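Local coordinates for protein YHR177W (Saccharomyces cerevisiae, PDB 4M8B) that binds DNA through its WOPR domain, caught here on a duplex, and probably acts in transcriptional regulation as a member of the Gti1/Pac2 family of fungal proteins, at residues C[45-50]-C[65-70]; C[53-58]-C[139-144]; C[84-89]-C[111-116]; C[121-126]-C[176-181]. All coordinates share one frame; numbering follows the deposited sequence.

Contact 1: residues C[45-50]-C[65-70]; sequences ELVNPG and WTDGFS. With nucleotides of chain A; nucleotides of chain B.
Asp67 OD2, which lies 4.2 Å from Val47 CG2, is gripped by a salt bridge from Lys120 NZ and a hydrogen bond with Tyr145 OH. The other carboxylate oxygen closes an Asx turn: Phe69 N donates to Asp67 OD1 over 3.0 Å at 163°, meeting it on the anti side and 24° out of the carboxylate plane, and Trp71 NE1 is hydrogen-bonded to the same oxygen. With both oxygens held, the carboxylate is fixed in rotation and probably kept ionised. The turn carries Phe69 to Val47, and the two side chains reach each other tip to tip. Val47 CG2 sits over one ring face as a CH-pi contact, 4.2 Å from the Phe69 centroid, while Val47 CG1 comes within 3.6 Å of Phe69 CZ. This is where the end of helix 40-46 meets the DNA-contacting loop 65-70 of the WOPR domain. Trp65 has CG anti to its backbone N (chi1 -180°), and its indole tip meets Leu46, CD1 lying 3.5 Å from Trp65 CZ2; Trp65 NE1 is hydrogen-bonded to Tyr145 OH. Two groups of the loop reach phosphates, one on each DNA strand. Trp65 N donates to OP1 of DT10 of chain A at 2.9 Å, and Thr66 OG1, also hydrogen-bonded with Arg37 NH1, donates to OP1 of DC15 of chain B over 2.8 Å.

Contact 2: residues C[53-58]-C[139-144]; sequences FVFNEE and TFHLIA. With EDO (1,2-ethanediol), chain D.
Two neighbouring strands of the central antiparallel sheet of the WOPR domain, 51-56 and 137-147, pair here, and the first runs directly into helix 57-60. Phe53 with Ile143 and Phe55 with His141 are hydrogen-bonded pairs; between them Val54 and Leu142 form a non-hydrogen-bonded one. Phe53 N donates to Ile143 O at 2.7 Å, and the ladder ends with Glu57 N on Thr139 O. On the face carrying Phe55 and His141, Phe55 has CG between its backbone N and carbonyl carbon (chi1 58°), and its ring lies against the His141 side chain. His141 CB stands over that ring, 3.4 Å from its centroid, and the two rings are within 13° of parallel but slid apart, with little overlap. Trp65 packs on Phe55 as well. The other face, with Val54, Asn56, Phe140 and Leu142, meets helix 16-28; there Val54 CG2 touches Leu142 CD1 at 4.0 Å. Asn56 OD1 caps helix 57-60 through a weak bond from Glu58 N, while ND2 is hydrogen-bonded to Glu138 OE1. The imidazole is held at both nitrogens: His141 ND1 is hydrogen-bonded with O2 of a bound ethanediol, and NE2 donates to the anti lone pair of Glu57 OE2 at 2.8 Å, the oxygen lying 2° out of the ring plane.

Contact 3: residues C[84-89]-C[111-116]; sequences REYNRL and RKYFYT
Tyr86 turns the edge of its ring to the face of Tyr113 in a T-shaped pair, centroids 5.6 Å apart and planes at 71°. Tyr86 CB also meets Tyr115 CD1, and Arg88 CB lies 3.5 Å from Tyr113 CD1, so these four side chains cluster on one face of this antiparallel strand pair. The other face carries Asn87 and Phe114. Phe114 has CG between its backbone N and carbonyl carbon (chi1 73°), and its ring crosses to the partner strand, where CE1 is 3.4 Å from Asn87 CB and CD1 touches Leu89 CD1. Asn87 and Phe114 form the hydrogen-bonded pair, Asn87 N donating to Phe114 O and Phe114 N to Asn87 O. Farther along, the Arg84 guanidinium lies flat on Tyr115 as a cation-pi stack, CZ 3.7 Å from the ring centroid, with NH2 toward the rim. Thr116 N donates to Glu85 O at 3.0 Å, and Thr116 OG1 donates to Glu85 OE1 from above the carboxylate plane. The pair joins strands 80-88 and 113-128 where they project far from the chain's centre. Loop residues Ser70 and Ser72 bond to the backbone of the first strand, and strand 105-106 to the second, where Phe106 packs on Tyr115.

Contact 4: residues C[121-126]-C[176-181]; sequences KTFSLK and DALQKV. With EDO (1,2-ethanediol), chain D; nucleotides of chain A.
Apolar contacts carry the meeting of Phe123 and Leu125 with Ala177, Leu178 and Val181. Phe123 has CG anti to its backbone N (chi1 -177°), and the far end of its ring reaches the helix: CZ lies 3.5 Å from Leu178 CD2, which also touches CE1. Val181 CG1 meets the same ring end tip to tip, 4.1 Å from Phe123 CZ. Leu125 CD1 is the second anchor, 3.7 Å from Leu178 CD2 and 4.0 Å from Ala177 CB; the Leu125 and Leu178 side chains cross at about a right angle, and the one methyl of Leu178 serves both strand residues. Polar interactions lead elsewhere. Phe123 O takes a weak hydrogen bond from ethanediol O1 at 2.9 Å, besides its backbone bond to Leu142. Ser124 points away from the helix toward the DNA, OG standing 3.5 Å from OP2 of DG11 of chain A. Leu178 O accepts from Lys79 NZ. Helix 16-28 joins the apolar layer, with Leu19 on Phe123, Phe23 on Leu125 and Ala20 on Leu178. The strand thus alternates between apolar residues facing helices 16-28 and 172-179 and residues such as Ser124 facing the DNA, as one strand of the WOPR-domain sheet.

Contacts 2 and 4 lie side by side in one sheet, centres 11 Å apart: strand 137-147 pairs with 113-128, Phe140 N standing 2.8 Å from Leu125 O, and both contacts touch the same ethanediol, close to the DNA. Contact 1 adjoins contact 2 through Trp65, whose CE3 lies 3.4 Å from Phe55 CE1, so the loop that holds phosphates of both DNA strands rests on the aromatic face of the sheet. Contact 3 meets contact 1 at Phe69 and Ser70, where Ser70 O is 3.2 Å from Tyr86 N, but extends away along strand 113-128, its centre about 31 Å from that of contact 4 and its nearest atom about 6 Å from the DNA.

Contact 1: residues C[45-50]-C[65-70]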
# COMPACT_ATOMS: atom_id res chain seq x y z
N GLU C 45 -6.23 9.42 10.25
CA GLU C 45 -5.62 10.29 9.26
C GLU C 45 -4.79 9.52 8.23
O GLU C 45 -4.44 10.06 7.18
CB GLU C 45 -4.74 11.34 9.95
CG GLU C 45 -5.45 12.22 10.96
CD GLU C 45 -6.30 13.30 10.32
OE1 GLU C 45 -6.88 13.03 9.24
OE2 GLU C 45 -6.38 14.41 10.88
N LEU C 46 -4.48 8.28 8.49
CA LEU C 46 -3.60 7.53 7.66
C LEU C 46 -4.13 7.34 6.31
O LEU C 46 -3.46 7.23 5.35
CB LEU C 46 -3.45 6.16 8.23
CG LEU C 46 -2.78 6.11 9.56
CD1 LEU C 46 -2.49 4.70 9.92
CD2 LEU C 46 -1.51 6.89 9.50
N VAL C 47 -5.40 7.24 6.28
CA VAL C 47 -6.09 6.52 5.32
C VAL C 47 -6.42 7.36 4.13
O VAL C 47 -7.20 6.99 3.36
CB VAL C 47 -7.27 5.88 6.02
CG1 VAL C 47 -8.62 6.44 5.68
CG2 VAL C 47 -7.22 4.42 5.86
N ASN C 48 -5.87 8.54 4.06
CA ASN C 48 -6.11 9.43 2.97
C ASN C 48 -5.58 8.95 1.68
O ASN C 48 -4.54 8.43 1.62
CB ASN C 48 -5.47 10.73 3.25
CG ASN C 48 -6.12 11.46 4.36
OD1 ASN C 48 -7.24 11.25 4.64
ND2 ASN C 48 -5.42 12.33 4.97
N PRO C 49 -6.41 9.19 0.57
CA PRO C 49 -5.87 8.75 -0.71
C PRO C 49 -4.59 9.38 -1.16
O PRO C 49 -4.43 10.51 -0.98
CB PRO C 49 -6.92 9.23 -1.65
CG PRO C 49 -8.10 8.85 -0.96
CD PRO C 49 -7.85 9.60 0.25
N GLY C 50 -3.71 8.63 -1.76
CA GLY C 50 -2.40 9.14 -2.14
C GLY C 50 -1.34 8.85 -1.09
O GLY C 50 -0.14 8.94 -1.36
N TRP C 65 0.06 -4.25 9.49
CA TRP C 65 -0.36 -2.85 9.49
C TRP C 65 -1.83 -2.75 9.88
O TRP C 65 -2.68 -3.40 9.27
CB TRP C 65 -0.12 -2.25 8.11
CG TRP C 65 -0.49 -0.81 7.95
CD1 TRP C 65 -1.60 -0.32 7.33
CD2 TRP C 65 0.25 0.33 8.39
NE1 TRP C 65 -1.60 1.05 7.37
CE2 TRP C 65 -0.47 1.48 8.02
CE3 TRP C 65 1.46 0.49 9.08
CZ2 TRP C 65 -0.03 2.76 8.30
CZ3 TRP C 65 1.90 1.77 9.36
CH2 TRP C 65 1.16 2.89 8.98
N THR C 66 -2.12 -1.93 10.89
CA THR C 66 -3.50 -1.75 11.36
C THR C 66 -3.94 -0.29 11.29
O THR C 66 -3.32 0.58 11.91
CB THR C 66 -3.68 -2.26 12.81
OG1 THR C 66 -2.66 -1.70 13.65
CG2 THR C 66 -3.58 -3.78 12.86
N ASP C 67 -5.02 -0.03 10.56
CA ASP C 67 -5.53 1.33 10.42
C ASP C 67 -6.90 1.51 11.06
O ASP C 67 -7.48 2.60 11.02
CB ASP C 67 -5.57 1.75 8.94
CG ASP C 67 -6.30 0.76 8.06
OD1 ASP C 67 -7.28 0.13 8.52
OD2 ASP C 67 -5.90 0.61 6.88
N GLY C 68 -7.43 0.44 11.65
CA GLY C 68 -8.68 0.50 12.38
C GLY C 68 -9.94 0.57 11.53
O GLY C 68 -11.03 0.75 12.05
N PHE C 69 -9.79 0.43 10.22
CA PHE C 69 -10.95 0.46 9.33
C PHE C 69 -11.44 -0.94 8.99
O PHE C 69 -10.78 -1.93 9.32
CB PHE C 69 -10.63 1.24 8.05
CG PHE C 69 -10.55 2.73 8.26
CD1 PHE C 69 -9.42 3.31 8.81
CD2 PHE C 69 -11.61 3.55 7.89
CE1 PHE C 69 -9.35 4.69 9.00
CE2 PHE C 69 -11.54 4.93 8.08
CZ PHE C 69 -10.41 5.49 8.63
N SER C 70 -12.60 -1.03 8.34
CA SER C 70 -13.16 -2.31 7.94
C SER C 70 -12.77 -2.66 6.51
O SER C 70 -13.06 -1.91 5.58
CB SER C 70 -14.68 -2.31 8.08
OG SER C 70 -15.07 -2.42 9.44
P DG A 9 -7.49 -5.45 9.52
OP1 DG A 9 -7.30 -4.01 9.79
OP2 DG A 9 -8.53 -5.89 8.55
O5' DG A 9 -6.10 -6.09 9.08
C5' DG A 9 -5.08 -6.18 10.06
C4' DG A 9 -3.79 -6.76 9.51
O4' DG A 9 -3.82 -8.21 9.60
C3' DG A 9 -3.46 -6.46 8.06
O3' DG A 9 -2.04 -6.39 7.97
C2' DG A 9 -4.09 -7.64 7.32
C1' DG A 9 -3.96 -8.79 8.31
N9 DG A 9 -5.06 -9.75 8.42
C8 DG A 9 -6.41 -9.55 8.21
N7 DG A 9 -7.13 -10.62 8.41
C5 DG A 9 -6.20 -11.59 8.79
C6 DG A 9 -6.37 -12.96 9.15
O6 DG A 9 -7.41 -13.62 9.20
N1 DG A 9 -5.15 -13.57 9.46
C2 DG A 9 -3.93 -12.94 9.43
N2 DG A 9 -2.84 -13.65 9.76
N3 DG A 9 -3.77 -11.67 9.10
C4 DG A 9 -4.93 -11.06 8.80
P DT A 10 -1.31 -6.17 6.56
OP1 DT A 10 -0.01 -5.50 6.84
OP2 DT A 10 -2.28 -5.54 5.63
O5' DT A 10 -1.00 -7.65 6.05
C5' DT A 10 -0.15 -8.47 6.83
C4' DT A 10 -0.01 -9.88 6.26
O4' DT A 10 -1.19 -10.67 6.58
C3' DT A 10 0.16 -9.99 4.75
O3' DT A 10 1.32 -10.81 4.45
C2' DT A 10 -1.15 -10.66 4.32
C1' DT A 10 -1.38 -11.57 5.51
N1 DT A 10 -2.73 -12.23 5.63
C2 DT A 10 -2.82 -13.54 6.08
O2 DT A 10 -1.86 -14.23 6.39
N3 DT A 10 -4.10 -14.04 6.16
C4 DT A 10 -5.27 -13.38 5.85
O4 DT A 10 -6.37 -13.93 5.96
C5 DT A 10 -5.11 -12.01 5.39
C7 DT A 10 -6.30 -11.18 5.01
C6 DT A 10 -3.87 -11.51 5.30
P DC B 15 -2.58 -2.89 17.36
OP1 DC B 15 -2.78 -1.71 16.49
OP2 DC B 15 -1.53 -2.86 18.41
O5' DC B 15 -3.98 -3.24 18.03
C5' DC B 15 -5.09 -3.43 17.18
C4' DC B 15 -6.23 -4.16 17.87
O4' DC B 15 -5.77 -5.39 18.47
C3' DC B 15 -6.91 -3.40 19.00
O3' DC B 15 -8.21 -3.03 18.54
C2' DC B 15 -6.96 -4.38 20.17
C1' DC B 15 -6.69 -5.71 19.49
N1 DC B 15 -6.07 -6.79 20.33
C2 DC B 15 -6.85 -7.84 20.85
O2 DC B 15 -8.07 -7.88 20.61
N3 DC B 15 -6.24 -8.79 21.59
C4 DC B 15 -4.92 -8.73 21.82
N4 DC B 15 -4.38 -9.70 22.56
C5 DC B 15 -4.12 -7.67 21.31
C6 DC B 15 -4.73 -6.73 20.57

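Contact 2: residues C[53-58]-C[139-144]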
# COMPACT_ATOMS: atom_id res chain seq x y z
N PHE C 53 2.88 4.29 2.75
CA PHE C 53 3.68 4.03 3.93
C PHE C 53 4.64 2.89 3.70
O PHE C 53 4.29 1.88 3.08
CB PHE C 53 2.79 3.69 5.13
CG PHE C 53 1.83 4.78 5.51
CD1 PHE C 53 0.57 4.84 4.93
CD2 PHE C 53 2.18 5.74 6.44
CE1 PHE C 53 -0.32 5.84 5.28
CE2 PHE C 53 1.29 6.74 6.80
CZ PHE C 53 0.04 6.79 6.21
N VAL C 54 5.86 3.04 4.20
CA VAL C 54 6.84 1.97 4.18
C VAL C 54 7.44 1.84 5.56
O VAL C 54 7.77 2.84 6.20
CB VAL C 54 7.96 2.24 3.16
CG1 VAL C 54 9.04 1.17 3.26
CG2 VAL C 54 7.40 2.30 1.75
N PHE C 55 7.56 0.61 6.04
CA PHE C 55 8.21 0.37 7.32
C PHE C 55 9.04 -0.90 7.32
O PHE C 55 8.70 -1.89 6.68
CB PHE C 55 7.20 0.35 8.48
CG PHE C 55 6.10 -0.67 8.34
CD1 PHE C 55 4.93 -0.36 7.66
CD2 PHE C 55 6.23 -1.93 8.90
CE1 PHE C 55 3.91 -1.30 7.54
CE2 PHE C 55 5.22 -2.87 8.78
CZ PHE C 55 4.06 -2.55 8.10
N ASN C 56 10.16 -0.85 8.03
CA ASN C 56 11.00 -2.02 8.25
C ASN C 56 10.39 -2.85 9.38
O ASN C 56 10.17 -2.34 10.47
CB ASN C 56 12.42 -1.58 8.62
CG ASN C 56 13.41 -2.72 8.59
OD1 ASN C 56 13.10 -3.85 8.98
ND2 ASN C 56 14.62 -2.44 8.12
N GLU C 57 10.12 -4.12 9.10
CA GLU C 57 9.49 -5.00 10.09
C GLU C 57 10.34 -5.15 11.35
O GLU C 57 9.84 -5.03 12.47
CB GLU C 57 9.19 -6.37 9.47
CG GLU C 57 8.75 -7.42 10.47
CD GLU C 57 8.24 -8.69 9.80
OE1 GLU C 57 8.41 -9.78 10.38
OE2 GLU C 57 7.66 -8.58 8.70
N GLU C 58 11.63 -5.41 11.16
CA GLU C 58 12.55 -5.62 12.27
C GLU C 58 12.78 -4.36 13.10
O GLU C 58 12.72 -4.39 14.33
CB GLU C 58 13.89 -6.18 11.78
CG GLU C 58 13.84 -7.62 11.27
CD GLU C 58 13.19 -7.76 9.90
OE1 GLU C 58 12.70 -8.86 9.58
OE2 GLU C 58 13.18 -6.76 9.14
N THR C 139 12.75 -7.16 6.19
CA THR C 139 11.46 -7.16 5.51
C THR C 139 10.85 -5.76 5.46
O THR C 139 10.64 -5.13 6.49
CB THR C 139 10.48 -8.12 6.19
OG1 THR C 139 11.04 -9.44 6.21
CG2 THR C 139 9.15 -8.16 5.44
N PHE C 140 10.58 -5.28 4.25
CA PHE C 140 9.98 -3.96 4.07
C PHE C 140 8.52 -4.08 3.65
O PHE C 140 8.19 -4.77 2.69
CB PHE C 140 10.78 -3.15 3.05
CG PHE C 140 12.19 -2.86 3.47
CD1 PHE C 140 13.22 -3.73 3.13
CD2 PHE C 140 12.48 -1.74 4.23
CE1 PHE C 140 14.52 -3.47 3.53
CE2 PHE C 140 13.79 -1.48 4.64
CZ PHE C 140 14.80 -2.35 4.28
N HIS C 141 7.66 -3.40 4.39
CA HIS C 141 6.23 -3.42 4.11
C HIS C 141 5.84 -2.14 3.40
O HIS C 141 6.31 -1.06 3.75
CB HIS C 141 5.43 -3.55 5.40
CG HIS C 141 5.73 -4.79 6.17
ND1 HIS C 141 4.76 -5.75 6.45
CD2 HIS C 141 6.87 -5.25 6.74
CE1 HIS C 141 5.30 -6.73 7.14
NE2 HIS C 141 6.58 -6.45 7.33
N LEU C 142 4.96 -2.25 2.41
CA LEU C 142 4.47 -1.07 1.72
C LEU C 142 2.95 -1.05 1.70
O LEU C 142 2.30 -2.01 1.27
CB LEU C 142 5.04 -0.99 0.30
CG LEU C 142 4.73 0.30 -0.47
CD1 LEU C 142 5.83 0.61 -1.47
CD2 LEU C 142 3.39 0.19 -1.16
N ILE C 143 2.38 0.04 2.19
CA ILE C 143 0.93 0.23 2.20
C ILE C 143 0.58 1.48 1.40
O ILE C 143 1.17 2.54 1.59
CB ILE C 143 0.39 0.38 3.63
CG1 ILE C 143 1.04 -0.64 4.57
CG2 ILE C 143 -1.12 0.23 3.65
CD1 ILE C 143 0.62 -2.06 4.31
N ALA C 144 -0.39 1.35 0.49
CA ALA C 144 -0.81 2.49 -0.32
C ALA C 144 -2.33 2.62 -0.32
O ALA C 144 -3.04 1.66 -0.59
CB ALA C 144 -0.28 2.36 -1.74
C1 EDO D . 2.64 -5.71 3.46
O1 EDO D . 4.06 -5.87 3.41
C2 EDO D . 2.14 -6.17 4.82
O2 EDO D . 2.36 -5.14 5.79

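Contact 3: residues C[84-89]-C[111-116]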
# COMPACT_ATOMS: atom_id res chain seq x y z
N ARG C 84 -10.82 -3.76 0.21
CA ARG C 84 -11.85 -2.75 0.01
C ARG C 84 -12.53 -2.36 1.31
O ARG C 84 -12.90 -3.23 2.10
CB ARG C 84 -12.88 -3.24 -1.01
CG ARG C 84 -12.27 -3.65 -2.33
CD ARG C 84 -13.12 -3.19 -3.49
NE ARG C 84 -14.30 -4.04 -3.67
CZ ARG C 84 -15.43 -3.63 -4.23
NH1 ARG C 84 -15.55 -2.38 -4.66
NH2 ARG C 84 -16.45 -4.47 -4.36
N GLU C 85 -12.68 -1.06 1.55
CA GLU C 85 -13.36 -0.59 2.75
C GLU C 85 -14.87 -0.71 2.60
O GLU C 85 -15.42 -0.41 1.53
CB GLU C 85 -12.99 0.86 3.07
CG GLU C 85 -13.50 1.32 4.42
CD GLU C 85 -13.70 2.82 4.50
OE1 GLU C 85 -13.54 3.50 3.47
OE2 GLU C 85 -14.01 3.32 5.61
N TYR C 86 -15.54 -1.14 3.66
CA TYR C 86 -16.99 -1.27 3.66
C TYR C 86 -17.62 -0.76 4.95
O TYR C 86 -17.05 -0.91 6.03
CB TYR C 86 -17.40 -2.73 3.40
CG TYR C 86 -17.04 -3.68 4.51
CD1 TYR C 86 -17.86 -3.85 5.61
CD2 TYR C 86 -15.87 -4.43 4.46
CE1 TYR C 86 -17.53 -4.73 6.63
CE2 TYR C 86 -15.53 -5.31 5.47
CZ TYR C 86 -16.37 -5.46 6.55
OH TYR C 86 -16.04 -6.33 7.56
N ASN C 87 -18.81 -0.17 4.83
CA ASN C 87 -19.59 0.26 5.98
C ASN C 87 -21.01 -0.28 5.92
O ASN C 87 -21.37 -0.99 4.98
CB ASN C 87 -19.62 1.79 6.08
CG ASN C 87 -18.27 2.38 6.42
OD1 ASN C 87 -17.42 1.72 7.01
ND2 ASN C 87 -18.06 3.64 6.06
N ARG C 88 -21.82 0.07 6.92
CA ARG C 88 -23.22 -0.32 6.94
C ARG C 88 -24.12 0.88 6.65
O ARG C 88 -23.72 2.02 6.85
CB ARG C 88 -23.59 -0.97 8.28
CG ARG C 88 -22.95 -0.29 9.48
CD ARG C 88 -23.21 -1.09 10.75
NE ARG C 88 -24.64 -1.25 11.00
CZ ARG C 88 -25.15 -1.98 11.99
NH1 ARG C 88 -24.35 -2.63 12.82
NH2 ARG C 88 -26.47 -2.06 12.14
N LEU C 89 -25.33 0.61 6.17
CA LEU C 89 -26.24 1.66 5.71
C LEU C 89 -26.86 2.48 6.85
O LEU C 89 -26.49 2.31 8.02
CB LEU C 89 -27.34 1.07 4.82
CG LEU C 89 -26.94 0.57 3.43
CD1 LEU C 89 -26.31 1.69 2.62
CD2 LEU C 89 -26.00 -0.63 3.51
N ARG C 111 -27.24 -8.36 8.34
CA ARG C 111 -27.13 -6.93 8.03
C ARG C 111 -26.63 -6.61 6.62
O ARG C 111 -26.02 -7.45 5.96
CB ARG C 111 -26.21 -6.26 9.06
N LYS C 112 -26.89 -5.38 6.17
CA LYS C 112 -26.48 -4.94 4.84
C LYS C 112 -25.31 -3.95 4.88
O LYS C 112 -25.31 -3.01 5.68
CB LYS C 112 -27.67 -4.31 4.10
CG LYS C 112 -28.34 -5.22 3.09
CD LYS C 112 -29.23 -4.43 2.14
CE LYS C 112 -29.70 -5.28 0.97
NZ LYS C 112 -30.41 -4.46 -0.06
N TYR C 113 -24.33 -4.17 4.01
CA TYR C 113 -23.15 -3.31 3.95
C TYR C 113 -22.91 -2.75 2.55
O TYR C 113 -23.59 -3.12 1.59
CB TYR C 113 -21.91 -4.09 4.42
CG TYR C 113 -21.99 -4.58 5.84
CD1 TYR C 113 -21.81 -3.71 6.91
CD2 TYR C 113 -22.25 -5.92 6.13
CE1 TYR C 113 -21.88 -4.15 8.21
CE2 TYR C 113 -22.32 -6.37 7.43
CZ TYR C 113 -22.13 -5.48 8.47
OH TYR C 113 -22.20 -5.92 9.77
N PHE C 114 -21.94 -1.85 2.42
CA PHE C 114 -21.60 -1.27 1.13
C PHE C 114 -20.13 -0.89 1.04
O PHE C 114 -19.49 -0.61 2.06
CB PHE C 114 -22.47 -0.03 0.84
CG PHE C 114 -22.10 1.18 1.66
CD1 PHE C 114 -22.39 1.23 3.01
CD2 PHE C 114 -21.47 2.26 1.08
CE1 PHE C 114 -22.06 2.34 3.77
CE2 PHE C 114 -21.14 3.38 1.82
CZ PHE C 114 -21.43 3.42 3.17
N TYR C 115 -19.59 -0.89 -0.17
CA TYR C 115 -18.21 -0.50 -0.39
C TYR C 115 -18.10 1.01 -0.59
O TYR C 115 -18.84 1.61 -1.37
CB TYR C 115 -17.62 -1.26 -1.59
CG TYR C 115 -17.48 -2.74 -1.33
CD1 TYR C 115 -16.58 -3.22 -0.39
CD2 TYR C 115 -18.25 -3.66 -2.03
CE1 TYR C 115 -16.45 -4.58 -0.15
CE2 TYR C 115 -18.12 -5.02 -1.80
CZ TYR C 115 -17.22 -5.47 -0.86
OH TYR C 115 -17.09 -6.82 -0.61
N THR C 116 -17.17 1.63 0.14
CA THR C 116 -17.04 3.08 0.16
C THR C 116 -16.32 3.63 -1.06
O THR C 116 -16.58 4.75 -1.49
CB THR C 116 -16.31 3.55 1.43
OG1 THR C 116 -14.95 3.08 1.40
CG2 THR C 116 -17.00 3.00 2.67

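Contact 4: residues C[121-126]-C[176-181]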
# COMPACT_ATOMS: atom_id res chain seq x y z
N LYS C 121 -3.67 -1.23 -1.11
CA LYS C 121 -2.85 -2.28 -1.70
C LYS C 121 -1.54 -2.41 -0.94
O LYS C 121 -0.98 -1.41 -0.50
CB LYS C 121 -2.62 -2.03 -3.20
CG LYS C 121 -1.74 -0.83 -3.51
CD LYS C 121 -1.95 -0.38 -4.95
CE LYS C 121 -1.87 -1.55 -5.91
NZ LYS C 121 -2.17 -1.13 -7.31
N THR C 122 -1.07 -3.64 -0.78
CA THR C 122 0.10 -3.89 0.05
C THR C 122 1.14 -4.70 -0.71
O THR C 122 0.81 -5.43 -1.64
CB THR C 122 -0.27 -4.65 1.35
OG1 THR C 122 -0.82 -5.93 1.01
CG2 THR C 122 -1.28 -3.86 2.16
N PHE C 123 2.39 -4.57 -0.30
CA PHE C 123 3.49 -5.28 -0.91
C PHE C 123 4.58 -5.49 0.13
O PHE C 123 4.88 -4.59 0.91
CB PHE C 123 4.04 -4.49 -2.10
CG PHE C 123 5.15 -5.19 -2.84
CD1 PHE C 123 6.46 -5.11 -2.40
CD2 PHE C 123 4.88 -5.93 -3.98
CE1 PHE C 123 7.48 -5.76 -3.07
CE2 PHE C 123 5.89 -6.57 -4.67
CZ PHE C 123 7.19 -6.49 -4.21
N SER C 124 5.17 -6.69 0.14
CA SER C 124 6.27 -6.98 1.06
C SER C 124 7.52 -7.36 0.29
O SER C 124 7.46 -8.15 -0.66
CB SER C 124 5.89 -8.08 2.05
OG SER C 124 5.53 -9.27 1.37
N LEU C 125 8.65 -6.80 0.70
CA LEU C 125 9.92 -7.07 0.04
C LEU C 125 10.97 -7.50 1.06
O LEU C 125 11.27 -6.76 2.00
CB LEU C 125 10.41 -5.83 -0.70
CG LEU C 125 11.82 -5.91 -1.29
CD1 LEU C 125 11.84 -6.82 -2.50
CD2 LEU C 125 12.34 -4.52 -1.65
N LYS C 126 11.52 -8.69 0.87
CA LYS C 126 12.63 -9.16 1.69
C LYS C 126 13.92 -8.87 0.93
O LYS C 126 14.09 -9.32 -0.20
CB LYS C 126 12.49 -10.65 1.98
CG LYS C 126 11.21 -10.99 2.72
CD LYS C 126 10.97 -12.49 2.79
CE LYS C 126 9.68 -12.80 3.53
NZ LYS C 126 9.69 -12.21 4.90
N ASP C 176 16.03 -7.15 -9.21
CA ASP C 176 16.07 -8.61 -9.20
C ASP C 176 15.21 -9.16 -8.06
O ASP C 176 14.41 -10.08 -8.26
CB ASP C 176 17.50 -9.12 -9.08
CG ASP C 176 18.33 -8.85 -10.33
OD1 ASP C 176 17.74 -8.77 -11.43
OD2 ASP C 176 19.56 -8.71 -10.21
N ALA C 177 15.39 -8.59 -6.87
CA ALA C 177 14.62 -8.99 -5.70
C ALA C 177 13.11 -8.83 -5.93
O ALA C 177 12.31 -9.65 -5.49
CB ALA C 177 15.06 -8.19 -4.49
N LEU C 178 12.74 -7.76 -6.63
CA LEU C 178 11.34 -7.46 -6.89
C LEU C 178 10.68 -8.45 -7.85
O LEU C 178 9.50 -8.76 -7.73
CB LEU C 178 11.18 -6.03 -7.41
CG LEU C 178 11.34 -4.94 -6.35
CD1 LEU C 178 11.30 -3.56 -6.99
CD2 LEU C 178 10.24 -5.07 -5.31
N GLN C 179 11.45 -8.94 -8.82
CA GLN C 179 10.90 -9.87 -9.80
C GLN C 179 10.80 -11.29 -9.23
O GLN C 179 9.97 -12.09 -9.68
CB GLN C 179 11.72 -9.84 -11.10
CG GLN C 179 13.11 -10.43 -10.99
CD GLN C 179 13.15 -11.89 -11.42
OE1 GLN C 179 12.23 -12.38 -12.08
NE2 GLN C 179 14.22 -12.58 -11.05
N LYS C 180 11.63 -11.59 -8.23
CA LYS C 180 11.61 -12.89 -7.57
C LYS C 180 10.37 -13.08 -6.71
O LYS C 180 10.06 -14.19 -6.28
CB LYS C 180 12.86 -13.08 -6.70
CG LYS C 180 14.16 -13.27 -7.47
CD LYS C 180 15.26 -13.79 -6.55
CE LYS C 180 15.57 -12.81 -5.43
NZ LYS C 180 16.29 -11.60 -5.91
N VAL C 181 9.66 -11.98 -6.44
CA VAL C 181 8.51 -12.01 -5.54
C VAL C 181 7.24 -12.56 -6.19
O VAL C 181 6.93 -12.23 -7.33
CB VAL C 181 8.23 -10.61 -4.97
CG1 VAL C 181 6.91 -10.59 -4.21
CG2 VAL C 181 9.37 -10.16 -4.07
C1 EDO D . 2.64 -5.71 3.46
O1 EDO D . 4.06 -5.87 3.41
C2 EDO D . 2.14 -6.17 4.82
O2 EDO D . 2.36 -5.14 5.79
P DG A 11 2.20 -10.56 3.13
OP1 DG A 11 3.40 -11.41 3.24
OP2 DG A 11 2.38 -9.10 2.94
O5' DG A 11 1.30 -11.11 1.93
C5' DG A 11 1.53 -12.39 1.34
C4' DG A 11 1.00 -13.54 2.18
O4' DG A 11 -0.31 -13.22 2.70
C3' DG A 11 0.77 -14.84 1.43
O3' DG A 11 1.97 -15.60 1.38
C2' DG A 11 -0.34 -15.53 2.23
C1' DG A 11 -1.00 -14.41 3.02
N9 DG A 11 -2.43 -14.20 2.77
C8 DG A 11 -3.03 -13.06 2.27
N7 DG A 11 -4.33 -13.16 2.17
C5 DG A 11 -4.61 -14.43 2.64
C6 DG A 11 -5.86 -15.09 2.77
O6 DG A 11 -6.99 -14.68 2.49
N1 DG A 11 -5.70 -16.38 3.28
C2 DG A 11 -4.49 -16.95 3.63
N2 DG A 11 -4.54 -18.20 4.11
N3 DG A 11 -3.32 -16.33 3.51
C4 DG A 11 -3.46 -15.08 3.01